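Local coordinates for N-acetyltransferase (Staphylococcus aureus subsp. aureus, PDB 4M85), which probably transfers an acetyl group from acetyl-coenzyme A to an amine of an acceptor substrate, at residues Q172-Y176 against K177-H181; M22-D25 against D26-L29; A157-K160 against L161-V165. All coordinates share one frame; numbering follows the deposited sequence.

In the fold
Contacts 1 and 3 lie toward the surface, with centres about 16 and 17 Å from the centre of the chain. Contact 2 is partly buried, about 11 Å from it. Contact 1 is the hairpin of strands 168-175 and 178-184, held by paired backbone bonds and a histidine-glutamine bond. Contact 2 ends helix 13-26 with a Schellman turn and an apolar cluster on an indole. Contact 3 lies within helix 156-164, where backbone bonds dominate and a tyrosine ring lies over a backbone carbonyl. Contacts 1 and 2 meet where Y176 and Y180 touch M27. H181 and L159 join contacts 1 and 3. Contacts 2 and 3 do not touch.

Contact 1 (Q172-Y176 against K177-H181); sequences QIELY and KHMYH
The H181 ring meets Q172 at its edge. ND1 of H181 gives its hydrogen to OE1 of Q172, 2.7 Å away, with an N-H...O angle of 165°. OE1 lies in the plane of the ring, but the amide and ring planes stand 81° apart. The Q172 chain bends at chi2 (55°), which turns its amide toward the histidine.

The Y180 ring has the carbonyl oxygens of I173 and L175 at its edge, in its plane. CB of L175 approaches CE1 of Y180 obliquely, at 3.7 Å. A water also sits in the ring plane. It gives a hydrogen bond to O of L175. One face of the H178 ring carries O of Y176. E174 and M179 share the sheet face with Q172 and H181. There the methyl CE of M179 reaches CG of E174 at 3.5 Å.

The backbone is paired by I173 with Y180 and by L175 with H178. The bond from N of L175 to O of H178 is 2.9 Å long and nearly straight. OH of Y176 takes part in a hydrogen bond with N of V106. Strand 147-152 lies next to strand 178-184, and I173, L175 and Y180 touch its N150. The whole is an antiparallel beta hairpin closed by a type I' turn, at the edge of the GNAT sheet.

Contact 2 (M22-D25 against D26-L29); sequences MVWD and DMEL
L29 lays its methyl CD1 over one face of the W24 indole. CD1 is 4.1 Å from the centroid of the five-membered ring of W24 and 25° off the ring normal, a CH-pi contact. It sits toward the rim of that ring, nearest to CG of W24 at 3.8 Å. The two side chains cross at a slant.

M27 meets the same indole differently. Its SD lies 5.4 Å from the centroid of the five-membered ring of W24 and 58° from the normal, an oblique, rather long Met-aromatic contact. M27 also runs alongside V23, both pointing the same way, with CG1 of V23 4.2 Å from SD of M27. P103, L104 and V32 touch W24 too, so the indole is buried. Beyond the helix, M27 packs on Y176 and Y180 of the hairpin.

The backbone bonds go with this arrangement and mark the turn that ends the helix. N of M27 bonds to O of V23 in the usual helical way. N of L29 then reaches back to O of W24 at 3.2 Å, almost straight. N of E28 bonds to O of D25, approaching from above its carbonyl plane. That same oxygen also accepts a bond from NZ of K33. E28 has a positive phi (53°). L29 is in turn the N-cap of helix 30-34. The arrangement is a Schellman motif ending helix 13-26. L29, whose N-H returns to O of W24, also packs on the W24 side chain, the hydrophobic contact usual in this motif.

Contact 3 (A157-K160 against L161-V165); sequences AALK and LYKKV
Y162 has chi1 -57°, which puts CG anti to its carbonyl carbon, and chi2 -37°. Together these torsions fold the phenol back along the helix over the carbonyl of A158. O of A158 sits 3.1 Å above the ring plane of Y162, offset toward the rim. Its nearest ring atoms, CG and CD2 of Y162, are both 3.2 Å away. Further out, CE2 of Y162 rests on the methyl CB of A158 at 3.6 Å.

The same oxygen also takes the backbone bond from N of Y162, at 2.7 Å. This bond runs close to the line of the carbonyl, with a C=O...N angle of 170°. Equivalent bonds join L161 to A157, K163 to L159 and K164 to K160.

L135 of helix 130-140 and L149, C151 and L183 of the sheet pack on Y162. NZ of K163 is hydrogen-bonded to OG of S169. N155 bonds to N of A158 through OD1.

The helix is thus stabilised here by backbone bonds, with A158 against Y162 as the main apolar side-chain contact. The A158 oxygen takes a short N-H bond and also lies close over the Y162 ring face, a proximity imposed by the helical spacing and the ring torsions.

Contact 1 (Q172-Y176 against K177-H181)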
ATOM      1  N   GLN A 172      -3.930  -2.143 -18.976  1.00 23.15           N
ATOM      2  CA  GLN A 172      -4.782  -2.620 -17.910  1.00 26.43           C
ATOM      3  C   GLN A 172      -4.242  -3.949 -17.360  1.00 27.48           C
ATOM      4  O   GLN A 172      -3.575  -4.711 -18.077  1.00 29.81           O
ATOM      5  CB  GLN A 172      -6.212  -2.775 -18.415  1.00 27.27           C
ATOM      6  CG  GLN A 172      -7.018  -1.478 -18.414  1.00 28.62           C
ATOM      7  CD  GLN A 172      -6.374  -0.319 -19.189  1.00 31.54           C
ATOM      8  OE1 GLN A 172      -6.109   0.756 -18.631  1.00 30.54           O
ATOM      9  NE2 GLN A 172      -6.142  -0.526 -20.478  1.00 31.20           N
ATOM     10  N   ILE A 173      -4.495  -4.200 -16.082  1.00 26.59           N
ATOM     11  CA  ILE A 173      -4.052  -5.434 -15.429  1.00 27.46           C
ATOM     12  C   ILE A 173      -5.163  -5.987 -14.554  1.00 26.55           C
ATOM     13  O   ILE A 173      -5.889  -5.223 -13.892  1.00 24.29           O
ATOM     14  CB  ILE A 173      -2.753  -5.221 -14.610  1.00 28.43           C
ATOM     15  CG1 ILE A 173      -2.253  -6.555 -14.031  1.00 30.28           C
ATOM     16  CG2 ILE A 173      -2.950  -4.190 -13.505  1.00 28.55           C
ATOM     17  CD1 ILE A 173      -0.861  -6.492 -13.431  1.00 30.21           C
ATOM     18  N   GLU A 174      -5.325  -7.308 -14.592  1.00 24.84           N
ATOM     19  CA  GLU A 174      -6.292  -7.981 -13.733  1.00 25.53           C
ATOM     20  C   GLU A 174      -5.562  -8.505 -12.521  1.00 23.45           C
ATOM     21  O   GLU A 174      -4.535  -9.158 -12.654  1.00 23.04           O
ATOM     22  CB  GLU A 174      -6.983  -9.158 -14.437  1.00 27.10           C
ATOM     23  CG  GLU A 174      -8.121  -9.718 -13.624  1.00 29.77           C
ATOM     24  CD  GLU A 174      -8.810 -10.924 -14.242  1.00 32.55           C
ATOM     25  OE1 GLU A 174      -8.307 -11.489 -15.241  1.00 31.69           O
ATOM     26  OE2 GLU A 174      -9.853 -11.319 -13.674  1.00 33.70           O
ATOM     27  N   LEU A 175      -6.126  -8.240 -11.355  1.00 23.09           N
ATOM     28  CA  LEU A 175      -5.561  -8.653 -10.085  1.00 24.04           C
ATOM     29  C   LEU A 175      -6.688  -9.112  -9.203  1.00 24.61           C
ATOM     30  O   LEU A 175      -7.593  -8.331  -8.906  1.00 25.46           O
ATOM     31  CB  LEU A 175      -4.843  -7.467  -9.414  1.00 23.47           C
ATOM     32  CG  LEU A 175      -3.606  -6.923 -10.123  1.00 23.07           C
ATOM     33  CD1 LEU A 175      -3.037  -5.747  -9.332  1.00 23.73           C
ATOM     34  CD2 LEU A 175      -2.556  -7.995 -10.251  1.00 24.36           C
ATOM     35  N   TYR A 176      -6.628 -10.380  -8.788  1.00 26.19           N
ATOM     36  CA  TYR A 176      -7.638 -10.987  -7.925  1.00 27.26           C
ATOM     37  C   TYR A 176      -9.065 -10.678  -8.388  1.00 27.42           C
ATOM     38  O   TYR A 176      -9.880 -10.194  -7.626  1.00 29.61           O
ATOM     39  CB  TYR A 176      -7.375 -10.562  -6.475  1.00 27.32           C
ATOM     40  CG  TYR A 176      -5.899 -10.713  -6.128  1.00 25.08           C
ATOM     41  CD1 TYR A 176      -5.367 -11.959  -5.829  1.00 24.73           C
ATOM     42  CD2 TYR A 176      -5.040  -9.628  -6.161  1.00 24.73           C
ATOM     43  CE1 TYR A 176      -4.030 -12.121  -5.529  1.00 23.36           C
ATOM     44  CE2 TYR A 176      -3.694  -9.774  -5.877  1.00 23.95           C
ATOM     45  CZ  TYR A 176      -3.197 -11.020  -5.558  1.00 24.04           C
ATOM     46  OH  TYR A 176      -1.872 -11.186  -5.284  1.00 23.54           O
ATOM     47  N   LYS A 177      -9.335 -10.946  -9.661  1.00 28.51           N
ATOM     48  CA  LYS A 177     -10.674 -10.814 -10.244  1.00 33.00           C
ATOM     49  C   LYS A 177     -11.213  -9.378 -10.311  1.00 33.11           C
ATOM     50  O   LYS A 177     -12.428  -9.195 -10.432  1.00 32.82           O
ATOM     51  CB  LYS A 177     -11.719 -11.697  -9.505  1.00 36.57           C
ATOM     52  CG  LYS A 177     -11.294 -13.140  -9.196  1.00 40.17           C
ATOM     53  CD  LYS A 177     -10.997 -13.966 -10.447  1.00 43.31           C
ATOM     54  CE  LYS A 177     -12.251 -14.640 -10.996  1.00 44.52           C
ATOM     55  NZ  LYS A 177     -12.156 -14.839 -12.476  1.00 46.78           N
ATOM     56  N   HIS A 178     -10.344  -8.370 -10.201  1.00 31.79           N
ATOM     57  CA  HIS A 178     -10.751  -6.992 -10.482  1.00 32.75           C
ATOM     58  C   HIS A 178      -9.761  -6.380 -11.455  1.00 31.10           C
ATOM     59  O   HIS A 178      -8.567  -6.725 -11.452  1.00 32.05           O
ATOM     60  CB  HIS A 178     -10.864  -6.138  -9.208  1.00 37.87           C
ATOM     61  CG  HIS A 178     -11.936  -6.592  -8.263  1.00 44.69           C
ATOM     62  ND1 HIS A 178     -11.730  -6.726  -6.904  1.00 49.21           N
ATOM     63  CD2 HIS A 178     -13.224  -6.959  -8.481  1.00 50.18           C
ATOM     64  CE1 HIS A 178     -12.839  -7.153  -6.326  1.00 48.87           C
ATOM     65  NE2 HIS A 178     -13.762  -7.302  -7.260  1.00 51.26           N
ATOM     66  N   MET A 179     -10.266  -5.496 -12.307  1.00 26.82           N
ATOM     67  CA  MET A 179      -9.459  -4.851 -13.330  1.00 27.23           C
ATOM     68  C   MET A 179      -8.923  -3.482 -12.856  1.00 24.22           C
ATOM     69  O   MET A 179      -9.622  -2.696 -12.187  1.00 20.95           O
ATOM     70  CB  MET A 179     -10.297  -4.673 -14.605  1.00 31.62           C
ATOM     71  CG  MET A 179      -9.517  -4.767 -15.900  1.00 35.03           C
ATOM     72  SD  MET A 179      -8.620  -6.330 -16.183  1.00 39.40           S
ATOM     73  CE  MET A 179      -9.880  -7.490 -15.744  1.00 33.87           C
ATOM     74  N   TYR A 180      -7.677  -3.205 -13.211  1.00 21.12           N
ATOM     75  CA  TYR A 180      -7.011  -1.973 -12.824  1.00 20.24           C
ATOM     76  C   TYR A 180      -6.336  -1.293 -14.022  1.00 20.50           C
ATOM     77  O   TYR A 180      -5.778  -1.956 -14.898  1.00 19.06           O
ATOM     78  CB  TYR A 180      -5.931  -2.273 -11.787  1.00 20.14           C
ATOM     79  CG  TYR A 180      -6.455  -2.835 -10.487  1.00 19.91           C
ATOM     80  CD1 TYR A 180      -6.736  -4.184 -10.355  1.00 20.73           C
ATOM     81  CD2 TYR A 180      -6.671  -2.013  -9.393  1.00 20.69           C
ATOM     82  CE1 TYR A 180      -7.203  -4.692  -9.163  1.00 20.93           C
ATOM     83  CE2 TYR A 180      -7.138  -2.508  -8.205  1.00 20.03           C
ATOM     84  CZ  TYR A 180      -7.411  -3.847  -8.098  1.00 20.56           C
ATOM     85  OH  TYR A 180      -7.900  -4.353  -6.914  1.00 21.61           O
ATOM     86  N   HIS A 181      -6.318   0.031 -14.010  1.00 20.16           N
ATOM     87  CA  HIS A 181      -5.514   0.801 -14.964  1.00 20.80           C
ATOM     88  C   HIS A 181      -4.083   0.851 -14.460  1.00 20.81           C
ATOM     89  O   HIS A 181      -3.833   1.375 -13.372  1.00 20.70           O
ATOM     90  CB  HIS A 181      -6.020   2.235 -15.058  1.00 19.66           C
ATOM     91  CG  HIS A 181      -7.398   2.370 -15.626  1.00 20.46           C
ATOM     92  ND1 HIS A 181      -7.692   2.087 -16.944  1.00 20.40           N
ATOM     93  CD2 HIS A 181      -8.538   2.866 -15.085  1.00 19.97           C
ATOM     94  CE1 HIS A 181      -8.966   2.354 -17.173  1.00 20.88           C
ATOM     95  NE2 HIS A 181      -9.500   2.832 -16.063  1.00 20.01           N
TER
HETATM   96  O   HOH W   1      -8.320  -6.740  -6.619  1.00 25.38           O

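Contact 2 (M22-D25 against D26-L29)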
ATOM      1  N   MET A  22      -8.089  -2.702   5.559  1.00 28.18           N
ATOM      2  CA  MET A  22      -9.273  -2.190   4.840  1.00 30.14           C
ATOM      3  C   MET A  22      -9.122  -2.371   3.340  1.00 28.18           C
ATOM      4  O   MET A  22     -10.063  -2.771   2.650  1.00 28.44           O
ATOM      5  CB  MET A  22      -9.516  -0.716   5.160  1.00 34.00           C
ATOM      6  CG  MET A  22     -10.389  -0.483   6.387  1.00 37.95           C
ATOM      7  SD  MET A  22     -10.131   1.161   7.061  1.00 48.60           S
ATOM      8  CE  MET A  22     -10.007   2.193   5.574  1.00 46.63           C
ATOM      9  N   VAL A  23      -7.934  -2.095   2.825  1.00 27.25           N
ATOM     10  CA  VAL A  23      -7.697  -2.265   1.409  1.00 26.30           C
ATOM     11  C   VAL A  23      -7.840  -3.742   1.026  1.00 26.71           C
ATOM     12  O   VAL A  23      -8.482  -4.063   0.020  1.00 26.57           O
ATOM     13  CB  VAL A  23      -6.316  -1.725   0.989  1.00 27.44           C
ATOM     14  CG1 VAL A  23      -6.013  -2.087  -0.461  1.00 27.14           C
ATOM     15  CG2 VAL A  23      -6.274  -0.213   1.153  1.00 28.02           C
ATOM     16  N   TRP A  24      -7.237  -4.632   1.806  1.00 24.44           N
ATOM     17  CA  TRP A  24      -7.280  -6.066   1.487  1.00 25.69           C
ATOM     18  C   TRP A  24      -8.703  -6.621   1.587  1.00 28.46           C
ATOM     19  O   TRP A  24      -9.049  -7.566   0.886  1.00 27.15           O
ATOM     20  CB  TRP A  24      -6.350  -6.875   2.406  1.00 24.05           C
ATOM     21  CG  TRP A  24      -4.868  -6.672   2.172  1.00 22.99           C
ATOM     22  CD1 TRP A  24      -4.267  -5.765   1.324  1.00 22.21           C
ATOM     23  CD2 TRP A  24      -3.802  -7.379   2.822  1.00 21.82           C
ATOM     24  NE1 TRP A  24      -2.895  -5.886   1.401  1.00 22.26           N
ATOM     25  CE2 TRP A  24      -2.585  -6.866   2.313  1.00 21.82           C
ATOM     26  CE3 TRP A  24      -3.758  -8.412   3.779  1.00 22.45           C
ATOM     27  CZ2 TRP A  24      -1.341  -7.338   2.733  1.00 20.99           C
ATOM     28  CZ3 TRP A  24      -2.522  -8.896   4.174  1.00 21.17           C
ATOM     29  CH2 TRP A  24      -1.331  -8.348   3.657  1.00 20.75           C
ATOM     30  N   ASP A  25      -9.512  -6.031   2.468  1.00 33.30           N
ATOM     31  CA  ASP A  25     -10.920  -6.425   2.645  1.00 37.85           C
ATOM     32  C   ASP A  25     -11.755  -6.004   1.431  1.00 40.36           C
ATOM     33  O   ASP A  25     -12.582  -6.794   0.948  1.00 40.22           O
ATOM     34  CB  ASP A  25     -11.502  -5.844   3.946  1.00 38.87           C
ATOM     35  CG  ASP A  25     -12.968  -6.252   4.185  1.00 41.58           C
ATOM     36  OD1 ASP A  25     -13.236  -7.421   4.545  1.00 38.34           O
ATOM     37  OD2 ASP A  25     -13.855  -5.390   4.010  1.00 43.37           O
ATOM     38  N   ASP A  26     -11.532  -4.781   0.939  1.00 40.81           N
ATOM     39  CA  ASP A  26     -12.119  -4.337  -0.323  1.00 42.49           C
ATOM     40  C   ASP A  26     -11.787  -5.329  -1.423  1.00 46.69           C
ATOM     41  O   ASP A  26     -12.686  -5.875  -2.061  1.00 49.30           O
ATOM     42  CB  ASP A  26     -11.592  -2.957  -0.731  1.00 44.69           C
ATOM     43  CG  ASP A  26     -12.150  -1.833   0.124  1.00 45.13           C
ATOM     44  OD1 ASP A  26     -13.139  -2.074   0.845  1.00 48.11           O
ATOM     45  OD2 ASP A  26     -11.593  -0.709   0.077  1.00 46.65           O
ATOM     46  N   MET A  27     -10.486  -5.575  -1.618  1.00 48.37           N
ATOM     47  CA  MET A  27      -9.990  -6.582  -2.570  1.00 45.80           C
ATOM     48  C   MET A  27     -10.526  -8.013  -2.381  1.00 48.16           C
ATOM     49  O   MET A  27     -10.288  -8.869  -3.225  1.00 48.54           O
ATOM     50  CB  MET A  27      -8.462  -6.654  -2.502  1.00 44.32           C
ATOM     51  CG  MET A  27      -7.746  -5.425  -3.017  1.00 44.31           C
ATOM     52  SD  MET A  27      -5.967  -5.569  -2.784  1.00 41.53           S
ATOM     53  CE  MET A  27      -5.584  -6.728  -4.088  1.00 41.44           C
ATOM     54  N   GLU A  28     -11.217  -8.292  -1.285  1.00 48.86           N
ATOM     55  CA  GLU A  28     -11.728  -9.633  -1.028  1.00 55.25           C
ATOM     56  C   GLU A  28     -10.629 -10.694  -1.125  1.00 54.52           C
ATOM     57  O   GLU A  28     -10.799 -11.715  -1.804  1.00 56.46           O
ATOM     58  CB  GLU A  28     -12.861  -9.987  -1.999  1.00 59.01           C
ATOM     59  CG  GLU A  28     -13.989  -8.971  -2.064  1.00 63.74           C
ATOM     60  CD  GLU A  28     -15.073  -9.361  -3.055  1.00 64.93           C
ATOM     61  OE1 GLU A  28     -14.763 -10.027  -4.067  1.00 66.77           O
ATOM     62  OE2 GLU A  28     -16.240  -8.988  -2.823  1.00 68.84           O
ATOM     63  N   LEU A  29      -9.499 -10.461  -0.460  1.00 49.29           N
ATOM     64  CA  LEU A  29      -8.471 -11.490  -0.381  1.00 45.02           C
ATOM     65  C   LEU A  29      -8.997 -12.646   0.441  1.00 46.47           C
ATOM     66  O   LEU A  29      -9.509 -12.440   1.530  1.00 47.35           O
ATOM     67  CB  LEU A  29      -7.183 -10.967   0.255  1.00 43.03           C
ATOM     68  CG  LEU A  29      -6.301 -10.019  -0.542  1.00 39.10           C
ATOM     69  CD1 LEU A  29      -4.943  -9.922   0.137  1.00 37.40           C
ATOM     70  CD2 LEU A  29      -6.148 -10.482  -1.979  1.00 37.55           C
TER

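Contact 3 (A157-K160 against L161-V165)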
ATOM      1  N   ALA A 157     -12.612   9.057  -9.796  1.00 22.25           N
ATOM      2  CA  ALA A 157     -12.079  10.175  -9.037  1.00 22.51           C
ATOM      3  C   ALA A 157     -10.573   9.988  -8.772  1.00 22.32           C
ATOM      4  O   ALA A 157      -9.786  10.950  -8.855  1.00 22.68           O
ATOM      5  CB  ALA A 157     -12.860  10.378  -7.730  1.00 21.54           C
ATOM      6  N   ALA A 158     -10.168   8.764  -8.449  1.00 22.37           N
ATOM      7  CA  ALA A 158      -8.748   8.457  -8.342  1.00 22.28           C
ATOM      8  C   ALA A 158      -8.069   8.663  -9.702  1.00 22.86           C
ATOM      9  O   ALA A 158      -7.051   9.369  -9.797  1.00 25.09           O
ATOM     10  CB  ALA A 158      -8.534   7.056  -7.814  1.00 22.26           C
ATOM     11  N   LEU A 159      -8.645   8.117 -10.768  1.00 22.26           N
ATOM     12  CA  LEU A 159      -8.005   8.228 -12.073  1.00 23.63           C
ATOM     13  C   LEU A 159      -7.776   9.700 -12.453  1.00 24.43           C
ATOM     14  O   LEU A 159      -6.708  10.031 -12.963  1.00 22.89           O
ATOM     15  CB  LEU A 159      -8.800   7.486 -13.147  1.00 23.14           C
ATOM     16  CG  LEU A 159      -8.317   7.563 -14.594  1.00 24.31           C
ATOM     17  CD1 LEU A 159      -6.924   6.929 -14.767  1.00 24.13           C
ATOM     18  CD2 LEU A 159      -9.353   6.927 -15.532  1.00 23.34           C
ATOM     19  N   LYS A 160      -8.753  10.573 -12.190  1.00 26.73           N
ATOM     20  CA  LYS A 160      -8.600  11.994 -12.488  1.00 29.25           C
ATOM     21  C   LYS A 160      -7.492  12.585 -11.646  1.00 28.76           C
ATOM     22  O   LYS A 160      -6.649  13.295 -12.148  1.00 27.49           O
ATOM     23  CB  LYS A 160      -9.863  12.771 -12.155  1.00 33.79           C
ATOM     24  CG  LYS A 160     -11.074  12.422 -12.975  1.00 36.61           C
ATOM     25  CD  LYS A 160     -12.268  13.184 -12.439  1.00 38.68           C
ATOM     26  CE  LYS A 160     -13.451  13.063 -13.369  1.00 43.19           C
ATOM     27  NZ  LYS A 160     -14.656  13.674 -12.746  1.00 48.10           N
ATOM     28  N   LEU A 161      -7.525  12.309 -10.344  1.00 30.12           N
ATOM     29  CA  LEU A 161      -6.445  12.719  -9.436  1.00 31.42           C
ATOM     30  C   LEU A 161      -5.079  12.288  -9.970  1.00 30.56           C
ATOM     31  O   LEU A 161      -4.145  13.105 -10.035  1.00 31.25           O
ATOM     32  CB  LEU A 161      -6.684  12.193  -8.004  1.00 35.19           C
ATOM     33  CG  LEU A 161      -5.557  12.279  -6.948  1.00 38.09           C
ATOM     34  CD1 LEU A 161      -4.927  13.673  -6.866  1.00 40.89           C
ATOM     35  CD2 LEU A 161      -6.067  11.853  -5.582  1.00 38.24           C
ATOM     36  N   TYR A 162      -4.963  11.039 -10.418  1.00 26.82           N
ATOM     37  CA  TYR A 162      -3.667  10.557 -10.915  1.00 24.35           C
ATOM     38  C   TYR A 162      -3.226  11.238 -12.203  1.00 25.66           C
ATOM     39  O   TYR A 162      -2.045  11.650 -12.322  1.00 23.39           O
ATOM     40  CB  TYR A 162      -3.649   9.035 -11.075  1.00 22.45           C
ATOM     41  CG  TYR A 162      -3.987   8.303  -9.796  1.00 21.56           C
ATOM     42  CD1 TYR A 162      -3.556   8.782  -8.577  1.00 20.58           C
ATOM     43  CD2 TYR A 162      -4.739   7.130  -9.815  1.00 21.52           C
ATOM     44  CE1 TYR A 162      -3.873   8.145  -7.403  1.00 22.47           C
ATOM     45  CE2 TYR A 162      -5.068   6.470  -8.635  1.00 22.03           C
ATOM     46  CZ  TYR A 162      -4.629   6.989  -7.434  1.00 22.64           C
ATOM     47  OH  TYR A 162      -4.921   6.376  -6.250  1.00 23.90           O
ATOM     48  N   LYS A 163      -4.148  11.362 -13.158  1.00 25.71           N
ATOM     49  CA  LYS A 163      -3.854  12.077 -14.412  1.00 27.69           C
ATOM     50  C   LYS A 163      -3.522  13.542 -14.171  1.00 27.52           C
ATOM     51  O   LYS A 163      -2.724  14.104 -14.902  1.00 31.25           O
ATOM     52  CB  LYS A 163      -4.993  11.966 -15.431  1.00 28.03           C
ATOM     53  CG  LYS A 163      -5.152  10.599 -16.091  1.00 28.67           C
ATOM     54  CD  LYS A 163      -3.961  10.287 -16.974  1.00 30.96           C
ATOM     55  CE  LYS A 163      -4.051   8.927 -17.628  1.00 29.70           C
ATOM     56  NZ  LYS A 163      -4.743   8.982 -18.923  1.00 30.18           N
ATOM     57  N   LYS A 164      -4.107  14.145 -13.144  1.00 28.62           N
ATOM     58  CA  LYS A 164      -3.850  15.554 -12.837  1.00 28.56           C
ATOM     59  C   LYS A 164      -2.410  15.778 -12.360  1.00 28.83           C
ATOM     60  O   LYS A 164      -1.814  16.795 -12.700  1.00 29.21           O
ATOM     61  CB  LYS A 164      -4.837  16.074 -11.802  1.00 29.03           C
ATOM     62  CG  LYS A 164      -4.933  17.593 -11.749  1.00 30.67           C
ATOM     63  CD  LYS A 164      -5.916  18.080 -10.690  1.00 31.30           C
ATOM     64  CE  LYS A 164      -5.756  19.589 -10.438  1.00 32.92           C
ATOM     65  NZ  LYS A 164      -6.961  20.156  -9.754  1.00 34.45           N
ATOM     66  N   VAL A 165      -1.842  14.851 -11.583  1.00 27.97           N
ATOM     67  CA  VAL A 165      -0.431  14.982 -11.182  1.00 28.77           C
ATOM     68  C   VAL A 165       0.514  14.413 -12.228  1.00 26.54           C
ATOM     69  O   VAL A 165       1.715  14.389 -12.014  1.00 28.80           O
ATOM     70  CB  VAL A 165      -0.103  14.357  -9.801  1.00 29.85           C
ATOM     71  CG1 VAL A 165      -1.062  14.872  -8.745  1.00 30.96           C
ATOM     72  CG2 VAL A 165      -0.130  12.841  -9.852  1.00 29.93           C
TER